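Local coordinates for protein PbaA (Pyrococcus furiosus, PDB 5Y9N) that probably acts as a chaperone-like protein of the PAC2 family, being an archaeal homologue of the proteasome-assembly chaperones, and forms a five-copy assembly here, at the interface of chains A and B. Sequence-based numbering; all coordinates share one arbitrary frame. Chains: chain A/B, PbaA.

Contact 1: the interface of chains A and B. Residues chain A 60-63; chain B 154-156.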
# COMPACT_ATOMS: atom_id res chain seq x y z
N MET A 60 21.59 3.66 -5.08
CA MET A 60 22.22 4.84 -5.62
C MET A 60 23.67 4.92 -5.19
O MET A 60 24.07 4.28 -4.23
CB MET A 60 21.52 6.14 -5.15
CG MET A 60 21.65 6.42 -3.67
SD MET A 60 20.34 7.47 -3.07
CE MET A 60 20.86 9.06 -3.64
N SER A 61 24.44 5.74 -5.91
CA SER A 61 25.70 6.29 -5.44
C SER A 61 25.59 7.78 -5.49
O SER A 61 25.10 8.35 -6.47
CB SER A 61 26.87 5.87 -6.31
OG SER A 61 27.26 4.53 -6.00
N LEU A 62 26.06 8.43 -4.43
CA LEU A 62 26.35 9.83 -4.46
C LEU A 62 27.77 9.96 -4.98
O LEU A 62 28.61 9.11 -4.70
CB LEU A 62 26.30 10.39 -3.07
CG LEU A 62 25.01 10.15 -2.29
CD1 LEU A 62 25.30 10.58 -0.85
CD2 LEU A 62 23.87 10.94 -2.85
N ILE A 63 28.03 11.02 -5.73
CA ILE A 63 29.36 11.29 -6.20
C ILE A 63 29.82 12.54 -5.47
O ILE A 63 29.19 13.57 -5.60
CB ILE A 63 29.37 11.53 -7.72
CG1 ILE A 63 28.61 10.44 -8.48
CG2 ILE A 63 30.80 11.65 -8.24
CD1 ILE A 63 29.10 9.05 -8.23
N GLY B 154 27.11 14.71 -7.73
CA GLY B 154 25.84 14.24 -8.25
C GLY B 154 25.36 13.00 -7.52
O GLY B 154 25.97 12.55 -6.54
N SER B 155 24.26 12.43 -8.00
CA SER B 155 23.89 11.08 -7.63
C SER B 155 23.47 10.35 -8.85
O SER B 155 22.96 10.92 -9.79
CB SER B 155 22.77 11.05 -6.59
OG SER B 155 21.69 11.75 -7.06
N ILE B 156 23.72 9.05 -8.82
CA ILE B 156 23.36 8.16 -9.88
C ILE B 156 22.52 7.11 -9.19
O ILE B 156 23.02 6.38 -8.34
CB ILE B 156 24.60 7.56 -10.51
CG1 ILE B 156 25.42 8.69 -11.15
CG2 ILE B 156 24.22 6.54 -11.59
CD1 ILE B 156 26.77 8.28 -11.70
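A:Leu62 and A:Met60 send their side chains toward B:Ser155 by different first torsions. In A:Leu62, CG stands beside the backbone N and opposite the carbonyl carbon (chi1 -55°), and the CD2 methyl then lies 3.9 Å from CB of B:Ser155. A:Met60 has CG between N and the carbonyl carbon (chi1 67°), and a bend at the end of its thioether chain carries the CE methyl to 4.0 Å from the same CB of B:Ser155. The small serine is thus met by both apolar ends through its methylene, its short side chain letting both lie near CB.

Alongside these contacts, strand 60-64 of chain A and strand 154-157 of chain B pair antiparallel, with A:Leu62 opposite B:Ser155. A:Ser61 and B:Ile156 bond twice through their backbones: N of A:Ser61 gives to O of B:Ile156 at 2.9 Å, and N of B:Ile156 returns a bond of 2.8 Å to O of A:Ser61, the donor lying almost in line with the carbonyl bond. The next bonded pair is less even. The bond from N of A:Ile63 to O of B:Gly154, 2.7 Å long, is nearly straight, 172° at the hydrogen, although the donor approaches from well off the carbonyl plane. In return, N of B:Gly154 points to a lone pair of O of A:Ile63, in the carbonyl plane, over a longer 3.2 Å, and the bond is more bent at the hydrogen.

B:Gly154 suits this end of the ladder because it has a positive phi in an extended backbone, a combination that a residue with a CB would adopt only with difficulty. CB of A:Ile63 lies 3.7 Å from the carbonyl O of B:Gly154, while the beta-branched isoleucines favour the extended strands. The contact joins two subunits by a continuous sheet edge, and so is likely to hold neighbouring copies in register within the five-membered assembly.

Contact 2: the interface of chains A and B. Residues chain A 61, 63, 66, 68; chain B 133-135, 156, 164.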
# COMPACT_ATOMS: atom_id res chain seq x y z
N SER A 61 24.44 5.74 -5.91
CA SER A 61 25.70 6.29 -5.44
C SER A 61 25.59 7.78 -5.49
O SER A 61 25.10 8.35 -6.47
CB SER A 61 26.87 5.87 -6.31
OG SER A 61 27.26 4.53 -6.00
N ILE A 63 28.03 11.02 -5.73
CA ILE A 63 29.36 11.29 -6.20
C ILE A 63 29.82 12.54 -5.47
O ILE A 63 29.19 13.57 -5.60
CB ILE A 63 29.37 11.53 -7.72
CG1 ILE A 63 28.61 10.44 -8.48
CG2 ILE A 63 30.80 11.65 -8.24
CD1 ILE A 63 29.10 9.05 -8.23
N GLY A 66 34.30 13.45 -7.16
CA GLY A 66 34.57 12.34 -8.06
C GLY A 66 34.77 10.95 -7.45
O GLY A 66 35.30 10.07 -8.12
N PRO A 68 32.52 7.76 -5.83
CA PRO A 68 31.26 7.15 -5.44
C PRO A 68 31.19 6.93 -3.95
O PRO A 68 32.12 6.36 -3.40
CB PRO A 68 31.28 5.80 -6.16
CG PRO A 68 32.21 5.97 -7.29
CD PRO A 68 33.25 6.94 -6.81
N ILE B 133 32.20 8.49 -14.58
CA ILE B 133 32.70 8.36 -13.24
C ILE B 133 33.23 6.95 -13.10
O ILE B 133 32.71 6.02 -13.71
CB ILE B 133 31.60 8.68 -12.19
CG1 ILE B 133 32.15 8.63 -10.77
CG2 ILE B 133 30.43 7.72 -12.29
CD1 ILE B 133 33.16 9.72 -10.46
N GLY B 134 34.29 6.82 -12.30
CA GLY B 134 34.98 5.56 -12.11
C GLY B 134 34.94 5.13 -10.68
O GLY B 134 34.80 5.96 -9.77
N GLY B 135 35.10 3.82 -10.48
CA GLY B 135 35.09 3.24 -9.14
C GLY B 135 36.16 3.80 -8.23
O GLY B 135 35.95 3.92 -7.03
N ILE B 156 23.72 9.05 -8.82
CA ILE B 156 23.36 8.16 -9.88
C ILE B 156 22.52 7.11 -9.19
O ILE B 156 23.02 6.38 -8.34
CB ILE B 156 24.60 7.56 -10.51
CG1 ILE B 156 25.42 8.69 -11.15
CG2 ILE B 156 24.22 6.54 -11.59
CD1 ILE B 156 26.77 8.28 -11.70
N LEU B 164 28.09 0.61 -9.72
CA LEU B 164 29.27 1.44 -9.59
C LEU B 164 29.92 1.21 -8.23
O LEU B 164 31.10 0.88 -8.15
CB LEU B 164 28.89 2.90 -9.75
CG LEU B 164 30.03 3.90 -9.56
CD1 LEU B 164 31.11 3.65 -10.61
CD2 LEU B 164 29.48 5.32 -9.61
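The backbone N of B:Ile156 donates to O of A:Ser61 at 2.8 Å, one half of the strand pairing, and an apolar cluster lies beside it. Within the cluster A:Ile63 and B:Ile133 lie alongside, pointing opposite ways. In B:Ile133 a chi1 of -176° sets CG1 opposite the backbone N, and the turn at chi2 (67°) brings the CD1 methyl to 3.8 Å from CG2 of A:Ile63. That methyl of B:Ile133 also meets A:Gly66, whose CA lies 3.8 Å from CD1; a glycine suits this turn, with its positive phi and its bare surface for the isoleucine tip.

B:Leu164, on helix 158-169, comes in from another side and crosses both A:Ile63 and A:Pro68 at about a right angle. Its CD2 methyl touches both, 4.0 Å from CD1 of A:Ile63 and 3.6 Å from CG of A:Pro68. The proline ring is a rigid, compact partner, and CD of A:Pro68 rests 3.5 Å from the carbonyl O of B:Gly134, where a backbone without a side chain permits close approach. With an alanine in place of B:Leu164 the CD2 methyl would be gone, and A:Pro68 and A:Ile63 would probably be left with a gap beside the helix where they now pack. The patch adds apolar packing to the A-B junction and is likely to steady it, joining strand and turn of one chain to strand and helix of the other.

Contact 1 and contact 2 are neighbouring parts of one interface, the centres of their C-alpha atoms about 6 Å apart, and they share A:Ser61, A:Ile63 and B:Ile156. Strands 60-64 and 154-157 run through both: contact 1 supplies the register and directional backbone bonds, whereas contact 2 adds side-chain packing that reaches strand 130-134 and helix 158-169 of chain B. A:Ile63 serves each, with its backbone in one and its methyls in the other. Since the whole A-B interface is not an exact two-fold, different surfaces of the two copies meet, which is compatible with a ring of five, though this pair alone does not show it.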